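Local structure of prolyl oligopeptidase (Galerina marginata, 5N4B) at residues A[556-561]-A[570-575]; A[464-469]-A[524-529]. The protein cleaves peptide bonds after proline and macrocyclises peptides in the biosynthesis of amanitin toxins, working as a serine peptidase of the prolyl oligopeptidase family. The protein carries 1 engineered substitution. One frame throughout, in Å; residues are numbered along the deposited sequence.

Interaction 1. Residues A[556-561]-A[570-575]; sequences AAAQFL and GKVAIN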
ATOM      1  N   ALA A 556     -10.383  16.603  14.473  1.00 12.11           N
ATOM      2  CA  ALA A 556     -11.419  16.285  15.453  1.00 12.10           C
ATOM      3  C   ALA A 556     -11.108  15.009  16.240  1.00 12.25           C
ATOM      4  O   ALA A 556     -11.448  14.890  17.437  1.00 14.29           O
ATOM      5  CB  ALA A 556     -12.787  16.221  14.785  1.00 13.11           C
ATOM      6  N   ALA A 557     -10.481  14.020  15.603  1.00 10.52           N
ATOM      7  CA  ALA A 557     -10.125  12.806  16.321  1.00 10.60           C
ATOM      8  C   ALA A 557      -9.154  13.121  17.455  1.00 10.02           C
ATOM      9  O   ALA A 557      -9.302  12.622  18.573  1.00 11.93           O
ATOM     10  CB  ALA A 557      -9.521  11.802  15.343  1.00 12.08           C
ATOM     11  N   ALA A 558      -8.156  13.950  17.181  1.00 11.79           N
ATOM     12  CA  ALA A 558      -7.158  14.287  18.197  1.00 11.53           C
ATOM     13  C   ALA A 558      -7.784  15.095  19.317  1.00 14.57           C
ATOM     14  O   ALA A 558      -7.462  14.880  20.491  1.00 14.57           O
ATOM     15  CB  ALA A 558      -6.004  15.054  17.542  1.00 13.20           C
ATOM     16  N   GLN A 559      -8.708  15.988  18.971  1.00 12.72           N
ATOM     17  CA  GLN A 559      -9.395  16.772  19.984  1.00 14.09           C
ATOM     18  C   GLN A 559     -10.249  15.868  20.864  1.00 13.51           C
ATOM     19  O   GLN A 559     -10.299  16.044  22.082  1.00 16.65           O
ATOM     20  CB  GLN A 559     -10.241  17.859  19.292  1.00 15.09           C
ATOM     21  CG  GLN A 559      -9.364  18.886  18.588  1.00 15.52           C
ATOM     22  CD  GLN A 559     -10.131  19.871  17.759  1.00 18.22           C
ATOM     23  OE1 GLN A 559     -11.086  19.533  17.051  1.00 20.39           O
ATOM     24  NE2 GLN A 559      -9.689  21.111  17.804  1.00 22.10           N
ATOM     25  N   PHE A 560     -10.909  14.878  20.256  1.00 12.46           N
ATOM     26  CA  PHE A 560     -11.747  13.927  20.978  1.00 12.72           C
ATOM     27  C   PHE A 560     -10.942  13.071  21.940  1.00 13.36           C
ATOM     28  O   PHE A 560     -11.375  12.807  23.065  1.00 14.97           O
ATOM     29  CB  PHE A 560     -12.461  13.045  19.941  1.00 13.18           C
ATOM     30  CG  PHE A 560     -13.185  11.844  20.505  1.00 14.52           C
ATOM     31  CD1 PHE A 560     -14.472  11.946  20.943  1.00 16.99           C
ATOM     32  CD2 PHE A 560     -12.573  10.628  20.584  1.00 16.41           C
ATOM     33  CE1 PHE A 560     -15.139  10.820  21.438  1.00 16.73           C
ATOM     34  CE2 PHE A 560     -13.247   9.524  21.100  1.00 21.56           C
ATOM     35  CZ  PHE A 560     -14.520   9.649  21.507  1.00 18.80           C
ATOM     36  N   LEU A 561      -9.747  12.635  21.526  1.00 13.54           N
ATOM     37  CA  LEU A 561      -8.918  11.808  22.413  1.00 12.88           C
ATOM     38  C   LEU A 561      -8.636  12.541  23.705  1.00 13.77           C
ATOM     39  O   LEU A 561      -8.645  11.939  24.771  1.00 15.60           O
ATOM     40  CB  LEU A 561      -7.611  11.435  21.722  1.00 13.37           C
ATOM     41  CG  LEU A 561      -7.710  10.464  20.557  1.00 12.23           C
ATOM     42  CD1 LEU A 561      -6.367  10.316  19.901  1.00 13.17           C
ATOM     43  CD2 LEU A 561      -8.219   9.134  20.995  1.00 13.86           C
ATOM     44  N   GLY A 570      -1.894  17.776  25.091  1.00 18.20           N
ATOM     45  CA  GLY A 570      -0.591  17.968  24.500  1.00 17.69           C
ATOM     46  C   GLY A 570       0.156  16.706  24.124  1.00 20.15           C
ATOM     47  O   GLY A 570       1.310  16.787  23.687  1.00 18.60           O
ATOM     48  N   LYS A 571      -0.438  15.541  24.316  1.00 16.17           N
ATOM     49  CA  LYS A 571       0.292  14.299  24.131  1.00 15.47           C
ATOM     50  C   LYS A 571      -0.263  13.416  23.016  1.00 12.47           C
ATOM     51  O   LYS A 571      -0.105  12.210  23.065  1.00 13.58           O
ATOM     52  CB  LYS A 571       0.419  13.543  25.449  1.00 18.07           C
ATOM     53  CG  LYS A 571       1.192  14.317  26.573  1.00 18.85           C
ATOM     54  CD  LYS A 571       1.655  13.288  27.607  1.00 27.30           C
ATOM     55  CE  LYS A 571       2.336  13.883  28.855  1.00 36.55           C
ATOM     56  NZ  LYS A 571       3.275  14.987  28.484  1.00 37.34           N
ATOM     57  N   VAL A 572      -0.897  14.023  22.012  1.00 13.00           N
ATOM     58  CA  VAL A 572      -1.270  13.313  20.780  1.00 10.58           C
ATOM     59  C   VAL A 572      -0.221  13.618  19.721  1.00 12.68           C
ATOM     60  O   VAL A 572      -0.024  14.775  19.349  1.00 12.55           O
ATOM     61  CB  VAL A 572      -2.659  13.703  20.266  1.00 12.14           C
ATOM     62  CG1 VAL A 572      -2.976  12.880  19.035  1.00 12.45           C
ATOM     63  CG2 VAL A 572      -3.754  13.526  21.340  1.00 13.18           C
ATOM     64  N   ALA A 573       0.451  12.596  19.237  1.00 10.07           N
ATOM     65  CA  ALA A 573       1.400  12.677  18.144  1.00  9.88           C
ATOM     66  C   ALA A 573       0.742  12.105  16.909  1.00 10.30           C
ATOM     67  O   ALA A 573      -0.092  11.201  17.017  1.00 13.11           O
ATOM     68  CB  ALA A 573       2.657  11.879  18.434  1.00 11.54           C
ATOM     69  N   ILE A 574       1.092  12.624  15.750  1.00  8.60           N
ATOM     70  CA  ILE A 574       0.502  12.153  14.500  1.00  8.86           C
ATOM     71  C   ILE A 574       1.566  11.659  13.541  1.00  9.41           C
ATOM     72  O   ILE A 574       2.699  12.167  13.507  1.00  9.60           O
ATOM     73  CB  ILE A 574      -0.418  13.190  13.821  1.00  8.95           C
ATOM     74  CG1 ILE A 574       0.279  14.518  13.624  1.00  9.03           C
ATOM     75  CG2 ILE A 574      -1.727  13.362  14.621  1.00 10.33           C
ATOM     76  CD1 ILE A 574      -0.553  15.567  12.830  1.00 10.94           C
ATOM     77  N   ASN A 575       1.175  10.670  12.729  1.00  8.65           N
ATOM     78  CA  ASN A 575       2.071  10.011  11.795  1.00  7.88           C
ATOM     79  C   ASN A 575       1.267   9.530  10.597  1.00  9.01           C
ATOM     80  O   ASN A 575       0.099   9.141  10.737  1.00  9.71           O
ATOM     81  CB  ASN A 575       2.745   8.834  12.530  1.00  9.56           C
ATOM     82  CG  ASN A 575       3.682   7.991  11.678  1.00 10.89           C
ATOM     83  OD1 ASN A 575       3.585   6.757  11.723  1.00 15.13           O
ATOM     84  ND2 ASN A 575       4.589   8.600  10.949  1.00  9.93           N
TER

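Interaction 2. Residues A[464-469]-A[524-529]; sequences VWYESK and AVPSIR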
ATOM      1  N   VAL A 464     -14.382   3.328  18.856  1.00 11.82           N
ATOM      2  CA  VAL A 464     -15.204   4.401  19.404  1.00 13.80           C
ATOM      3  C   VAL A 464     -15.653   5.314  18.263  1.00 13.28           C
ATOM      4  O   VAL A 464     -15.128   5.263  17.153  1.00 15.29           O
ATOM      5  CB  VAL A 464     -14.464   5.187  20.495  1.00 14.66           C
ATOM      6  CG1 VAL A 464     -14.060   4.272  21.601  1.00 21.30           C
ATOM      7  CG2 VAL A 464     -13.271   5.917  19.950  1.00 19.17           C
ATOM      8  N   TRP A 465     -16.687   6.118  18.500  1.00 12.48           N
ATOM      9  CA  TRP A 465     -17.193   7.034  17.499  1.00 12.42           C
ATOM     10  C   TRP A 465     -17.096   8.455  18.019  1.00 14.22           C
ATOM     11  O   TRP A 465     -17.380   8.718  19.192  1.00 16.25           O
ATOM     12  CB  TRP A 465     -18.646   6.714  17.121  1.00 14.32           C
ATOM     13  CG  TRP A 465     -18.818   5.386  16.467  1.00 12.68           C
ATOM     14  CD1 TRP A 465     -18.813   4.167  17.069  1.00 13.70           C
ATOM     15  CD2 TRP A 465     -19.027   5.167  15.091  1.00 12.17           C
ATOM     16  NE1 TRP A 465     -18.962   3.191  16.123  1.00 14.05           N
ATOM     17  CE2 TRP A 465     -19.134   3.782  14.899  1.00 13.18           C
ATOM     18  CE3 TRP A 465     -19.144   6.007  13.999  1.00 14.88           C
ATOM     19  CZ2 TRP A 465     -19.350   3.225  13.608  1.00 15.59           C
ATOM     20  CZ3 TRP A 465     -19.368   5.488  12.761  1.00 16.21           C
ATOM     21  CH2 TRP A 465     -19.474   4.093  12.569  1.00 16.78           C
ATOM     22  N   TYR A 466     -16.687   9.353  17.145  1.00 11.65           N
ATOM     23  CA  TYR A 466     -16.595  10.786  17.455  1.00 13.89           C
ATOM     24  C   TYR A 466     -17.283  11.570  16.346  1.00 14.94           C
ATOM     25  O   TYR A 466     -17.640  11.043  15.306  1.00 16.57           O
ATOM     26  CB  TYR A 466     -15.135  11.250  17.652  1.00 12.77           C
ATOM     27  CG  TYR A 466     -14.301  11.230  16.393  1.00 12.88           C
ATOM     28  CD1 TYR A 466     -13.689  10.070  15.939  1.00 11.41           C
ATOM     29  CD2 TYR A 466     -14.097  12.384  15.664  1.00 11.91           C
ATOM     30  CE1 TYR A 466     -12.921  10.070  14.790  1.00 12.85           C
ATOM     31  CE2 TYR A 466     -13.336  12.376  14.529  1.00 11.28           C
ATOM     32  CZ  TYR A 466     -12.744  11.233  14.100  1.00 12.52           C
ATOM     33  OH  TYR A 466     -11.973  11.257  12.953  1.00 13.33           O
ATOM     34  N   GLU A 467     -17.438  12.861  16.557  1.00 16.28           N
ATOM     35  CA  GLU A 467     -18.163  13.729  15.632  1.00 18.89           C
ATOM     36  C   GLU A 467     -17.200  14.729  15.018  1.00 15.74           C
ATOM     37  O   GLU A 467     -16.398  15.352  15.730  1.00 17.23           O
ATOM     38  CB  GLU A 467     -19.266  14.491  16.381  1.00 21.23           C
ATOM     39  CG  GLU A 467     -20.198  15.260  15.514  1.00 28.04           C
ATOM     40  CD  GLU A 467     -21.332  15.881  16.316  1.00 38.06           C
ATOM     41  OE1 GLU A 467     -21.848  15.191  17.221  1.00 43.75           O
ATOM     42  OE2 GLU A 467     -21.722  17.030  16.018  1.00 39.69           O
ATOM     43  N   SER A 468     -17.255  14.857  13.711  1.00 15.52           N
ATOM     44  CA  SER A 468     -16.457  15.838  13.014  1.00 14.73           C
ATOM     45  C   SER A 468     -17.161  17.186  13.044  1.00 19.68           C
ATOM     46  O   SER A 468     -18.307  17.292  13.477  1.00 20.08           O
ATOM     47  CB  SER A 468     -16.156  15.386  11.579  1.00 15.87           C
ATOM     48  OG  SER A 468     -15.100  16.176  11.031  1.00 17.74           O
ATOM     49  N   LYS A 469     -16.450  18.206  12.565  1.00 18.17           N
ATOM     50  CA  LYS A 469     -16.980  19.577  12.505  1.00 21.47           C
ATOM     51  C   LYS A 469     -18.397  19.656  11.959  1.00 23.52           C
ATOM     52  O   LYS A 469     -19.252  20.350  12.534  1.00 25.24           O
ATOM     53  CB  LYS A 469     -16.012  20.384  11.621  1.00 23.33           C
ATOM     54  CG  LYS A 469     -16.362  21.824  11.499  1.00 28.52           C
ATOM     55  CD  LYS A 469     -15.330  22.567  10.668  1.00 32.24           C
ATOM     56  CE  LYS A 469     -15.843  23.923  10.230  1.00 38.96           C
ATOM     57  NZ  LYS A 469     -14.763  24.629   9.520  1.00 35.93           N
ATOM     58  N   ALA A 524      -4.186   5.188  17.918  1.00  7.98           N
ATOM     59  CA  ALA A 524      -5.499   5.603  17.463  1.00  8.74           C
ATOM     60  C   ALA A 524      -5.511   5.651  15.948  1.00  8.75           C
ATOM     61  O   ALA A 524      -4.635   6.266  15.338  1.00  8.27           O
ATOM     62  CB  ALA A 524      -5.849   6.975  18.027  1.00  9.52           C
ATOM     63  N   VAL A 525      -6.550   5.075  15.343  1.00  8.72           N
ATOM     64  CA  VAL A 525      -6.664   4.986  13.878  1.00  9.09           C
ATOM     65  C   VAL A 525      -8.054   5.423  13.459  1.00  9.14           C
ATOM     66  O   VAL A 525      -8.979   4.594  13.403  1.00  9.41           O
ATOM     67  CB  VAL A 525      -6.380   3.570  13.373  1.00 10.32           C
ATOM     68  CG1 VAL A 525      -6.357   3.533  11.858  1.00 13.19           C
ATOM     69  CG2 VAL A 525      -5.043   3.044  13.919  1.00 12.75           C
ATOM     70  N   PRO A 526      -8.275   6.714  13.247  1.00  8.58           N
ATOM     71  CA  PRO A 526      -9.603   7.200  12.851  1.00  8.78           C
ATOM     72  C   PRO A 526      -9.869   6.904  11.388  1.00  8.79           C
ATOM     73  O   PRO A 526      -9.025   7.112  10.509  1.00 10.23           O
ATOM     74  CB  PRO A 526      -9.528   8.702  13.112  1.00 11.20           C
ATOM     75  CG  PRO A 526      -8.072   9.033  12.956  1.00  8.95           C
ATOM     76  CD  PRO A 526      -7.335   7.826  13.471  1.00  8.76           C
ATOM     77  N   SER A 527     -11.099   6.471  11.101  1.00  9.67           N
ATOM     78  CA  SER A 527     -11.510   6.114   9.752  1.00 10.19           C
ATOM     79  C   SER A 527     -12.019   7.358   9.017  1.00 10.97           C
ATOM     80  O   SER A 527     -13.172   7.441   8.612  1.00 10.70           O
ATOM     81  CB  SER A 527     -12.601   5.051   9.798  1.00 11.07           C
ATOM     82  OG  SER A 527     -12.226   3.937  10.618  1.00 11.19           O
ATOM     83  N   ILE A 528     -11.105   8.282   8.756  1.00  9.88           N
ATOM     84  CA  ILE A 528     -11.479   9.594   8.218  1.00  9.13           C
ATOM     85  C   ILE A 528     -11.944   9.499   6.763  1.00 10.34           C
ATOM     86  O   ILE A 528     -11.545   8.611   5.990  1.00 10.31           O
ATOM     87  CB  ILE A 528     -10.317  10.571   8.387  1.00  8.40           C
ATOM     88  CG1 ILE A 528      -9.127  10.163   7.525  1.00 10.07           C
ATOM     89  CG2 ILE A 528      -9.977  10.699   9.853  1.00 11.75           C
ATOM     90  CD1 ILE A 528      -7.875  11.012   7.796  1.00 10.94           C
ATOM     91  N   ARG A 529     -12.783  10.456   6.388  1.00 10.76           N
ATOM     92  CA  ARG A 529     -13.267  10.558   5.021  1.00 12.26           C
ATOM     93  C   ARG A 529     -12.119  10.792   4.058  1.00 12.28           C
ATOM     94  O   ARG A 529     -11.064  11.312   4.438  1.00 12.82           O
ATOM     95  CB  ARG A 529     -14.320  11.652   4.918  1.00 12.15           C
ATOM     96  CG  ARG A 529     -15.663  11.238   5.494  1.00 14.71           C
ATOM     97  CD  ARG A 529     -16.651  12.351   5.508  1.00 13.94           C
ATOM     98  NE  ARG A 529     -16.272  13.345   6.486  1.00 15.07           N
ATOM     99  CZ  ARG A 529     -16.932  14.457   6.737  1.00 17.37           C
ATOM    100  NH1 ARG A 529     -18.006  14.791   6.023  1.00 18.09           N
ATOM    101  NH2 ARG A 529     -16.496  15.254   7.679  1.00 17.80           N
TER
HETATM  102  O   HOH W   1     -16.484  17.807   9.256  1.00 13.64           O

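Interaction 1. Residues A[556-561]-A[570-575]
Val572 turns its two methyl groups onto the side of helix 548-563, where Ala558 and Leu561 receive them. This is helix-on-sheet packing of the α/β-hydrolase fold: the helix is the connection in a beta-alpha-beta crossover, linking strand 522-526 to the parallel strand 572-577, with strand 492-495 between them. Strand 572-577 runs on into the turn holding Ala578, the engineered replacement for the catalytic serine.

The CB of Ala558 points toward the strand and touches CG1 of Val572 at 4.0 Å. Alanine suits this spot because a single methyl keeps the helix backbone close to the sheet, with the CA atoms of Ala558 and Val572 6.5 Å apart. One turn further along, Leu561 also points toward the strand, and its longer side chain spans the wider gap at this point. Its CD1 branch comes to CG1 of Val572 at 4.3 Å, so this one methyl is approached by two helix residues three positions apart.

Beta-branched valine suits the extended backbone of a strand, and its two methyls give it a broad apolar end to set against the helix. With CG1 anti to the backbone N (chi1 -178°), both branches lie near CD1 of Leu561, but CG1 alone reaches CB of Ala558. No hydrogen bond crosses the contact, and all three touching residues are buried. Gln494 on strand 492-495 touches both Ala558 and Leu561, and Phe596 also packs on Ala558. The second methyl of Val572, CG2, rests 4.0 Å from the carbonyl O of Ala558.

Interaction 2. Residues A[464-469]-A[524-529]
Apolar packing between Tyr466 and Pro526 opens the contact: the phenol end meets the proline at its CB, the two side chains crossing at an oblique angle. CE1 of Tyr466 lies 4.0 Å from CB of Pro526. The hydroxyl adds van der Waals contacts, with OH of Tyr466 3.5 Å from the same CB of Pro526 and 3.7 Å from CG2 of Ile528; its hydrogen bond is to the backbone O of Asp553. Tyrosine is long enough to bridge the gap here, where the CA atoms of Tyr466 and Pro526 are 9.2 Å apart. Its chi1 of 68°, with CG between the backbone N and the carbonyl carbon, directs the ring at Pro526 and Asp553. Beyond Pro526 the chain bends in an inverse gamma turn centred on Ser527, with a weak hydrogen bond from Ile528 N to Pro526 O.

The polar part joins Ser468 to Arg529 through water. Their direct approach, 3.7 Å from OG of Ser468 to NH2 of Arg529, is no hydrogen bond. Instead a water donates to Ser468 OG at 2.8 Å and accepts a weak bond from Arg529 NH2 at 3.0 Å, lying in the guanidinium plane at its edge. A bend at chi3 (-70°) brings the guanidinium round to this position.

Asp553, outside both segments, gathers these polar groups: its OD1 forms a salt bridge with Arg529 NH2 and a hydrogen bond with Ser468 OG. Arginine fits because its several N-H groups can also serve Asp470, which pairs with NH1. In the α/β-hydrolase sheet, strand 473-481 separates strands 459-467 and 522-526, and helix 548-563, which carries Asp553, packs against Tyr466, Ile528 and Arg529.

How the interactions relate
Helix 548-563 connects the two contacts, whose centres lie about 11 Å apart. In interaction 1 it packs on strand 572-577; further back along the same helix, Asp553 anchors the polar groups of interaction 2. Between them Phe560 and Ala557 meet strand 459-467 directly: CD1 of Phe560 is 3.4 Å from CB of Tyr466, and N of Ala557 is 3.5 Å from CE2 of Tyr466. Both contacts reach the same sheet: interaction 2 runs from the edge strand 459-467 to the inner strand 522-526, and interaction 1 sits on the inner strand 572-577. Neither is at the catalytic residues, although Asn575 and Val525, on their two inner strands, each pack against the bound peptide.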